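PDB 4ZA6: TetR family transcriptional regulator from Rhodococcus erythropolis, which probably represses transcription of the qsdA gene and so controls degradation of N-acyl-homoserine lactone quorum-sensing signals, binding DNA as a TetR-family regulator. Local coordinates for residues G45-L50 and K100-V105; L19-L24 and S91-R96; S115-S120 and I153-L158. One frame throughout, in Å; residues are numbered along the deposited sequence.

Interaction 1: G45-L50 and K100-V105; sequences GNRDEL and KREPMV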
loop_
_atom_site.group_PDB
_atom_site.type_symbol
_atom_site.label_atom_id
_atom_site.label_comp_id
_atom_site.label_asym_id
_atom_site.label_seq_id
_atom_site.Cartn_x
_atom_site.Cartn_y
_atom_site.Cartn_z
ATOM N N GLY A 45 10.213 4.873 16.492
ATOM C CA GLY A 45 11.287 5.309 15.613
ATOM C C GLY A 45 11.031 6.728 15.156
ATOM O O GLY A 45 10.218 7.444 15.757
ATOM N N ASN A 46 11.723 7.152 14.100
ATOM C CA ASN A 46 11.541 8.505 13.588
ATOM C C ASN A 46 10.181 8.674 12.865
ATOM O O ASN A 46 9.415 7.708 12.727
ATOM C CB ASN A 46 12.742 8.937 12.715
ATOM C CG ASN A 46 12.994 8.098 11.482
ATOM O OD1 ASN A 46 12.083 7.711 10.740
ATOM N ND2 ASN A 46 14.258 7.853 11.193
ATOM N N ARG A 47 9.891 9.911 12.438
ATOM C CA ARG A 47 8.699 10.351 11.731
ATOM C C ARG A 47 8.443 9.540 10.449
ATOM O O ARG A 47 7.288 9.212 10.161
ATOM C CB ARG A 47 8.877 11.843 11.408
ATOM C CG ARG A 47 7.636 12.575 10.966
ATOM C CD ARG A 47 8.046 13.926 10.400
ATOM N NE ARG A 47 6.899 14.741 9.990
ATOM C CZ ARG A 47 6.293 14.647 8.809
ATOM N NH1 ARG A 47 6.694 13.744 7.919
ATOM N NH2 ARG A 47 5.259 15.432 8.521
ATOM N N ASP A 48 9.508 9.218 9.680
ATOM C CA ASP A 48 9.358 8.461 8.440
ATOM C C ASP A 48 8.974 6.997 8.706
ATOM O O ASP A 48 8.080 6.487 8.032
ATOM C CB ASP A 48 10.590 8.605 7.533
ATOM C CG ASP A 48 10.856 10.025 7.018
ATOM O OD1 ASP A 48 9.956 10.907 7.166
ATOM O OD2 ASP A 48 11.942 10.253 6.449
ATOM N N GLU A 49 9.594 6.362 9.721
ATOM C CA GLU A 49 9.310 4.970 10.114
ATOM C C GLU A 49 7.866 4.847 10.586
ATOM O O GLU A 49 7.179 3.891 10.212
ATOM C CB GLU A 49 10.251 4.500 11.237
ATOM C CG GLU A 49 11.693 4.325 10.800
ATOM C CD GLU A 49 12.580 3.860 11.939
ATOM O OE1 GLU A 49 13.012 4.715 12.748
ATOM O OE2 GLU A 49 12.811 2.633 12.046
ATOM N N LEU A 50 7.401 5.833 11.395
ATOM C CA LEU A 50 6.029 5.867 11.899
ATOM C C LEU A 50 5.026 6.123 10.766
ATOM O O LEU A 50 4.011 5.452 10.712
ATOM C CB LEU A 50 5.883 6.903 13.021
ATOM C CG LEU A 50 4.484 7.035 13.623
ATOM C CD1 LEU A 50 3.937 5.686 14.155
ATOM C CD2 LEU A 50 4.463 8.078 14.655
ATOM N N LYS A 100 0.952 16.087 -1.638
ATOM C CA LYS A 100 1.108 17.493 -2.029
ATOM C C LYS A 100 2.115 18.186 -1.134
ATOM O O LYS A 100 2.934 18.956 -1.620
ATOM C CB LYS A 100 -0.238 18.227 -2.004
ATOM C CG LYS A 100 -1.021 18.077 -3.294
ATOM C CD LYS A 100 -2.438 18.639 -3.158
ATOM C CE LYS A 100 -3.273 18.410 -4.399
ATOM N NZ LYS A 100 -4.629 19.007 -4.274
ATOM N N ARG A 101 2.084 17.872 0.164
ATOM C CA ARG A 101 2.974 18.482 1.143
ATOM C C ARG A 101 4.370 17.852 1.210
ATOM O O ARG A 101 5.339 18.582 1.359
ATOM C CB ARG A 101 2.287 18.466 2.521
ATOM C CG ARG A 101 2.974 19.267 3.623
ATOM C CD ARG A 101 2.293 19.079 4.973
ATOM N NE ARG A 101 2.089 17.663 5.289
ATOM C CZ ARG A 101 0.906 17.058 5.302
ATOM N NH1 ARG A 101 -0.201 17.742 5.059
ATOM N NH2 ARG A 101 0.820 15.772 5.578
ATOM N N GLU A 102 4.470 16.500 1.132
ATOM C CA GLU A 102 5.723 15.767 1.304
ATOM C C GLU A 102 5.941 14.755 0.184
ATOM O O GLU A 102 6.000 13.563 0.474
ATOM C CB GLU A 102 5.690 15.036 2.664
ATOM C CG GLU A 102 5.408 15.948 3.843
ATOM C CD GLU A 102 5.502 15.247 5.173
ATOM O OE1 GLU A 102 6.637 14.910 5.581
ATOM O OE2 GLU A 102 4.443 15.025 5.801
ATOM N N PRO A 103 6.100 15.169 -1.090
ATOM C CA PRO A 103 6.245 14.170 -2.156
ATOM C C PRO A 103 7.469 13.264 -2.046
ATOM O O PRO A 103 7.326 12.061 -2.247
ATOM C CB PRO A 103 6.204 15.013 -3.430
ATOM C CG PRO A 103 6.704 16.364 -2.988
ATOM C CD PRO A 103 6.084 16.540 -1.652
ATOM N N MET A 104 8.634 13.813 -1.689
ATOM C CA MET A 104 9.888 13.061 -1.565
ATOM C C MET A 104 9.842 12.022 -0.446
ATOM O O MET A 104 10.367 10.920 -0.619
ATOM C CB MET A 104 11.089 14.006 -1.382
ATOM C CG MET A 104 11.379 14.862 -2.612
ATOM S SD MET A 104 12.910 15.829 -2.458
ATOM C CE MET A 104 14.149 14.516 -2.662
ATOM N N VAL A 105 9.207 12.358 0.695
ATOM C CA VAL A 105 9.048 11.416 1.815
ATOM C C VAL A 105 8.203 10.271 1.314
ATOM O O VAL A 105 8.592 9.117 1.478
ATOM C CB VAL A 105 8.419 12.091 3.074
ATOM C CG1 VAL A 105 8.018 11.062 4.127
ATOM C CG2 VAL A 105 9.374 13.111 3.686
#
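Asp-48 and Val-105 bring the two backbones nearest, their CA atoms 7.3 Å apart, where the first turn of helix 47-69 faces the break between helices 93-101 and 103-111. Glu-102 stands at that break: it leaves helical angles after Arg-101 and serves as N-cap of the next helix. Arg-47 and Glu-102 reach for each other from opposite directions. Arg-47 sets CG anti to its backbone N (chi1 -166°) and runs extended to NE, which carries its guanidinium to the carboxylate. Arg-47 NH2 gives Glu-102 OE2 a fairly straight 2.9 Å bond, in the guanidinium plane but from above the carboxylate plane. Arg-47 NH1 lies 2.6 Å from Glu-102 OE1, yet that bond is bent and weak (N-H...O 121°); the two flat groups are turned 62° against each other. In the TetR fold this salt bridge joins the helix that follows what is, by family topology, the DNA-binding helix-turn-helix to the C-terminal domain. Arg-101 NE approaches Glu-102 OE2 at 3.6 Å, extending the bridge into a network. Beside it, CG1 of Val-105 packs on Asp-48 OD1 at 3.6 Å. Asn-46 and Glu-49 form a capping box at the helix start: Asn-46 OD1 accepts from Glu-49 N, and Glu-49 OE1 from Asn-46 N.

Interaction 2: L19-L24 and S91-R96; sequences LAEEPL and SSTELR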
loop_
_atom_site.group_PDB
_atom_site.type_symbol
_atom_site.label_atom_id
_atom_site.label_comp_id
_atom_site.label_asym_id
_atom_site.label_seq_id
_atom_site.Cartn_x
_atom_site.Cartn_y
_atom_site.Cartn_z
ATOM N N LEU A 19 -5.415 10.858 8.659
ATOM C CA LEU A 19 -6.819 10.915 8.269
ATOM C C LEU A 19 -7.418 12.308 8.371
ATOM O O LEU A 19 -8.334 12.629 7.613
ATOM C CB LEU A 19 -7.622 9.939 9.111
ATOM C CG LEU A 19 -8.904 9.461 8.483
ATOM C CD1 LEU A 19 -8.637 8.563 7.260
ATOM C CD2 LEU A 19 -9.776 8.778 9.498
ATOM N N ALA A 20 -6.909 13.129 9.306
ATOM C CA ALA A 20 -7.375 14.506 9.492
ATOM C C ALA A 20 -6.622 15.509 8.592
ATOM O O ALA A 20 -6.920 16.700 8.619
ATOM C CB ALA A 20 -7.269 14.904 10.962
ATOM N N GLU A 21 -5.693 15.003 7.763
ATOM C CA GLU A 21 -4.842 15.732 6.816
ATOM C C GLU A 21 -3.884 16.686 7.508
ATOM O O GLU A 21 -3.557 17.754 6.994
ATOM C CB GLU A 21 -5.641 16.403 5.688
ATOM C CG GLU A 21 -6.575 15.471 4.944
ATOM C CD GLU A 21 -7.350 16.099 3.803
ATOM O OE1 GLU A 21 -7.007 17.227 3.378
ATOM O OE2 GLU A 21 -8.310 15.451 3.331
ATOM N N GLU A 22 -3.425 16.287 8.678
ATOM C CA GLU A 22 -2.493 17.070 9.470
ATOM C C GLU A 22 -1.128 16.443 9.275
ATOM O O GLU A 22 -1.039 15.212 9.279
ATOM C CB GLU A 22 -2.863 17.000 10.964
ATOM C CG GLU A 22 -4.239 17.547 11.302
ATOM C CD GLU A 22 -4.730 17.337 12.723
ATOM O OE1 GLU A 22 -3.899 17.085 13.628
ATOM O OE2 GLU A 22 -5.956 17.475 12.936
ATOM N N PRO A 23 -0.041 17.232 9.123
ATOM C CA PRO A 23 1.286 16.612 9.013
ATOM C C PRO A 23 1.651 15.869 10.301
ATOM O O PRO A 23 1.130 16.198 11.367
ATOM C CB PRO A 23 2.213 17.807 8.755
ATOM C CG PRO A 23 1.500 18.986 9.352
ATOM C CD PRO A 23 0.042 18.710 9.106
ATOM N N LEU A 24 2.515 14.852 10.207
ATOM C CA LEU A 24 2.910 14.048 11.369
ATOM C C LEU A 24 3.966 14.736 12.238
ATOM O O LEU A 24 5.149 14.394 12.181
ATOM C CB LEU A 24 3.378 12.651 10.939
ATOM C CG LEU A 24 3.008 11.508 11.857
ATOM C CD1 LEU A 24 1.543 11.130 11.659
ATOM C CD2 LEU A 24 3.870 10.289 11.558
ATOM N N SER A 91 -8.228 7.864 -5.483
ATOM C CA SER A 91 -9.288 8.752 -4.987
ATOM C C SER A 91 -9.141 9.147 -3.507
ATOM O O SER A 91 -10.046 9.776 -2.951
ATOM C CB SER A 91 -10.663 8.144 -5.270
ATOM O OG SER A 91 -10.920 7.019 -4.441
ATOM N N SER A 92 -8.006 8.799 -2.865
ATOM C CA SER A 92 -7.804 9.128 -1.445
ATOM C C SER A 92 -7.481 10.589 -1.230
ATOM O O SER A 92 -6.437 11.043 -1.681
ATOM C CB SER A 92 -6.686 8.282 -0.853
ATOM O OG SER A 92 -6.461 8.610 0.507
ATOM N N THR A 93 -8.345 11.312 -0.495
ATOM C CA THR A 93 -8.139 12.735 -0.169
ATOM C C THR A 93 -6.990 12.910 0.849
ATOM O O THR A 93 -6.158 13.809 0.684
ATOM C CB THR A 93 -9.444 13.380 0.278
ATOM O OG1 THR A 93 -10.145 12.446 1.091
ATOM C CG2 THR A 93 -10.301 13.782 -0.886
ATOM N N GLU A 94 -6.915 12.012 1.862
ATOM C CA GLU A 94 -5.844 11.996 2.866
ATOM C C GLU A 94 -4.459 11.761 2.237
ATOM O O GLU A 94 -3.501 12.466 2.567
ATOM C CB GLU A 94 -6.139 11.033 4.036
ATOM C CG GLU A 94 -6.395 9.578 3.671
ATOM C CD GLU A 94 -7.828 9.180 3.353
ATOM O OE1 GLU A 94 -8.720 10.061 3.367
ATOM O OE2 GLU A 94 -8.057 7.976 3.080
ATOM N N LEU A 95 -4.363 10.809 1.289
ATOM C CA LEU A 95 -3.101 10.578 0.582
ATOM C C LEU A 95 -2.738 11.811 -0.234
ATOM O O LEU A 95 -1.604 12.279 -0.151
ATOM C CB LEU A 95 -3.143 9.338 -0.328
ATOM C CG LEU A 95 -1.818 9.066 -1.055
ATOM C CD1 LEU A 95 -0.696 8.770 -0.058
ATOM C CD2 LEU A 95 -1.961 7.968 -2.063
ATOM N N ARG A 96 -3.716 12.351 -0.981
ATOM C CA ARG A 96 -3.568 13.540 -1.825
ATOM C C ARG A 96 -2.979 14.723 -1.064
ATOM O O ARG A 96 -2.076 15.376 -1.578
ATOM C CB ARG A 96 -4.916 13.911 -2.481
ATOM C CG ARG A 96 -4.778 14.611 -3.829
ATOM C CD ARG A 96 -6.022 14.448 -4.684
ATOM N NE ARG A 96 -6.051 13.163 -5.390
ATOM C CZ ARG A 96 -5.559 12.957 -6.611
ATOM N NH1 ARG A 96 -4.985 13.951 -7.279
ATOM N NH2 ARG A 96 -5.634 11.754 -7.170
HETATM O O HOH W 1 -9.674 13.167 3.693
#
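Glu-21 and Thr-93 touch loosely and are joined by a water. The water donates to Glu-21 OE2 at 2.7 Å and accepts from Thr-93 OG1, and its other hydrogen goes to Glu-94 OE1 in a longer bond of 3.3 Å. Three side chains thus grip one water. It lies between two carboxylates whose nearest oxygens, Glu-21 OE2 and Glu-94 OE1, stay 5.4 Å apart, and donating to both probably eases their repulsion. Around it the direct contacts are loose: Glu-21 CG passes 4.1 Å from Glu-94 CA, and Glu-21 OE2 lies 3.8 Å from Thr-93 O. Leu-19 runs alongside Glu-94, pointing the same way, and lays Leu-19 CD1 against the carboxyl carbon, Glu-94 CD, at 4.0 Å.

Side-chain shape and helix ends set these groups in place. The extended Glu-21 side chain carries its carboxylate to the start of helix 93-101. Glu-94 instead places CG between its backbone N and carbonyl carbon (chi1 57°) and bends at chi2 (-89°), which folds its carboxylate back toward Leu-19 and the water. The backbones come closest here, 5.5 Å between the CA atoms of Glu-21 and Glu-94. Both sides are helix ends: Glu-21 closes helix 4-19 in a Schellman motif with positive phi, while Ser-92 N-caps helix 93-101, its OG accepting from Leu-95 N.

Farther out, Tyr-18 touches Glu-94 and Leu-95, and Glu-22 is salt-bridged to Arg-32. This surface contact therefore sets the C-terminal end of helix 4-19 against the N-terminal end of helix 93-101, while the chain beyond Glu-21 runs on to helix 26-33 with Leu-24 packed on helix 47-69.

Interaction 3: S115-S120 and I153-L158; sequences SIESIS and ICDVHL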
loop_
_atom_site.group_PDB
_atom_site.type_symbol
_atom_site.label_atom_id
_atom_site.label_comp_id
_atom_site.label_asym_id
_atom_site.label_seq_id
_atom_site.Cartn_x
_atom_site.Cartn_y
_atom_site.Cartn_z
ATOM N N SER A 115 7.996 -0.563 4.574
ATOM C CA SER A 115 6.700 -0.949 5.114
ATOM C C SER A 115 5.559 -1.138 4.099
ATOM O O SER A 115 4.923 -2.202 4.079
ATOM C CB SER A 115 6.310 -0.016 6.254
ATOM O OG SER A 115 7.197 -0.196 7.345
ATOM N N ILE A 116 5.321 -0.142 3.243
ATOM C CA ILE A 116 4.256 -0.197 2.225
ATOM C C ILE A 116 4.455 -1.362 1.240
ATOM O O ILE A 116 3.534 -2.168 1.081
ATOM C CB ILE A 116 4.076 1.177 1.509
ATOM C CG1 ILE A 116 3.633 2.271 2.532
ATOM C CG2 ILE A 116 3.058 1.055 0.329
ATOM C CD1 ILE A 116 3.782 3.704 2.067
ATOM N N GLU A 117 5.652 -1.457 0.585
ATOM C CA GLU A 117 5.924 -2.554 -0.350
ATOM C C GLU A 117 5.869 -3.930 0.313
ATOM O O GLU A 117 5.399 -4.854 -0.326
ATOM C CB GLU A 117 7.242 -2.375 -1.127
ATOM C CG GLU A 117 7.202 -1.317 -2.223
ATOM C CD GLU A 117 8.393 -1.276 -3.171
ATOM O OE1 GLU A 117 9.481 -1.787 -2.820
ATOM O OE2 GLU A 117 8.223 -0.775 -4.301
ATOM N N SER A 118 6.330 -4.079 1.582
ATOM C CA SER A 118 6.312 -5.386 2.277
ATOM C C SER A 118 4.918 -5.903 2.536
ATOM O O SER A 118 4.670 -7.074 2.292
ATOM C CB SER A 118 7.075 -5.337 3.601
ATOM O OG SER A 118 8.439 -5.032 3.363
ATOM N N ILE A 119 4.013 -5.058 3.057
ATOM C CA ILE A 119 2.638 -5.494 3.309
ATOM C C ILE A 119 1.903 -5.738 1.981
ATOM O O ILE A 119 1.196 -6.738 1.859
ATOM C CB ILE A 119 1.875 -4.563 4.300
ATOM C CG1 ILE A 119 0.544 -5.210 4.809
ATOM C CG2 ILE A 119 1.621 -3.166 3.703
ATOM C CD1 ILE A 119 0.676 -6.453 5.665
ATOM N N SER A 120 2.120 -4.870 0.971
ATOM C CA SER A 120 1.503 -5.037 -0.351
ATOM C C SER A 120 1.935 -6.405 -0.933
ATOM O O SER A 120 1.069 -7.187 -1.323
ATOM C CB SER A 120 1.906 -3.895 -1.282
ATOM O OG SER A 120 1.476 -2.644 -0.770
ATOM N N ILE A 153 6.335 -3.630 -10.028
ATOM C CA ILE A 153 6.000 -3.222 -11.405
ATOM C C ILE A 153 4.862 -2.257 -11.458
ATOM O O ILE A 153 4.811 -1.469 -12.392
ATOM C CB ILE A 153 5.759 -4.369 -12.439
ATOM C CG1 ILE A 153 4.620 -5.332 -12.058
ATOM C CG2 ILE A 153 7.027 -5.014 -12.886
ATOM C CD1 ILE A 153 4.424 -6.469 -12.907
ATOM N N CYS A 154 3.925 -2.353 -10.493
ATOM C CA CYS A 154 2.713 -1.543 -10.416
ATOM C C CYS A 154 2.857 -0.226 -9.743
ATOM O O CYS A 154 2.231 0.731 -10.194
ATOM C CB CYS A 154 1.574 -2.340 -9.789
ATOM S SG CYS A 154 1.038 -3.743 -10.791
ATOM N N ASP A 155 3.561 -0.181 -8.596
ATOM C CA ASP A 155 3.594 1.041 -7.821
ATOM C C ASP A 155 4.108 2.316 -8.508
ATOM O O ASP A 155 3.487 3.382 -8.329
ATOM C CB ASP A 155 4.088 0.834 -6.402
ATOM C CG ASP A 155 5.507 0.345 -6.230
ATOM O OD1 ASP A 155 6.291 0.372 -7.238
ATOM O OD2 ASP A 155 5.855 -0.042 -5.091
ATOM N N VAL A 156 5.122 2.192 -9.399
ATOM C CA VAL A 156 5.631 3.363 -10.141
ATOM C C VAL A 156 4.580 3.932 -11.100
ATOM O O VAL A 156 4.646 5.110 -11.451
ATOM C CB VAL A 156 7.024 3.155 -10.817
ATOM C CG1 VAL A 156 8.130 3.063 -9.760
ATOM C CG2 VAL A 156 7.027 1.921 -11.717
ATOM N N HIS A 157 3.619 3.079 -11.535
ATOM C CA HIS A 157 2.541 3.489 -12.436
ATOM C C HIS A 157 1.435 4.117 -11.637
ATOM O O HIS A 157 0.925 5.174 -12.034
ATOM C CB HIS A 157 2.037 2.318 -13.295
ATOM C CG HIS A 157 3.028 1.901 -14.328
ATOM N ND1 HIS A 157 3.290 2.686 -15.424
ATOM C CD2 HIS A 157 3.839 0.823 -14.362
ATOM C CE1 HIS A 157 4.226 2.053 -16.106
ATOM N NE2 HIS A 157 4.571 0.920 -15.520
ATOM N N LEU A 158 1.055 3.491 -10.503
ATOM C CA LEU A 158 0.034 4.083 -9.633
ATOM C C LEU A 158 0.419 5.505 -9.238
ATOM O O LEU A 158 -0.420 6.411 -9.277
ATOM C CB LEU A 158 -0.179 3.209 -8.394
ATOM C CG LEU A 158 -1.148 3.723 -7.331
ATOM C CD1 LEU A 158 -2.521 4.103 -7.927
ATOM C CD2 LEU A 158 -1.277 2.725 -6.200
#
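Glu-117 meets Asp-155 carboxylate to carboxylate, Glu-117 OE2 only 2.6 Å from Asp-155 OD2. The side chains cross at about a right angle, yet their carboxylate planes are nearly coplanar, 8° apart. Asp-155 OD2 also lies 3.4 Å from Glu-117 CG, so the aspartate oxygen sits against the end of the glutamate stem as well as its acid group. Glu-117 extends beyond CG to cover the distance from helix 115-133. Asp-155 starts from helix 143-158 with CG between its backbone N and carbonyl carbon (chi1 63°), which turns the short side chain across the gap. The CA atoms stay 8.6 Å apart, and Glu-117 and Asp-155 are the two residues that touch.

This buried point contact joins helices 115-133 and 143-158 within the TetR-type C-terminal domain, the part that in relatives commonly holds the ligand pocket. Met-111 of helix 103-111 packs on Asp-155, and Val-151 on Glu-117. Nearly one turn further along helix 115-133, Ser-120 OG turns back to Ile-116 O at 2.8 Å, from above the carbonyl plane, and this oxygen also accepts from Ser-120 N.

Arg-152 forms a salt bridge with Glu-117 OE1 and probably offsets part of the negative charge. Two acid oxygens this close imply that one of the acids is probably protonated and donates to the other; burial and the neighbouring carboxylate would be expected to raise its pKa.

Interactions 1 and 2 are neighbours, their centres 12 Å apart, and both use helix 93-101, interaction 2 at its start and interaction 1 at its end. They touch directly: Arg-47 and Leu-50 pack on Leu-24, and Arg-101 on Pro-23. Their segments alternate along the chain, so together they tie the N-terminal helices to the C-terminal domain at two adjoining places. Interaction 3 follows in sequence and lies nearer the centre of the chain, buried where the other two are at the surface, centred 16 Å from interaction 1 and 18 Å from interaction 2, touching neither. Helix 103-111, which starts in interaction 1, precedes helix 115-133 of interaction 3; the two, separated by a short turn, lead from the junction toward the core.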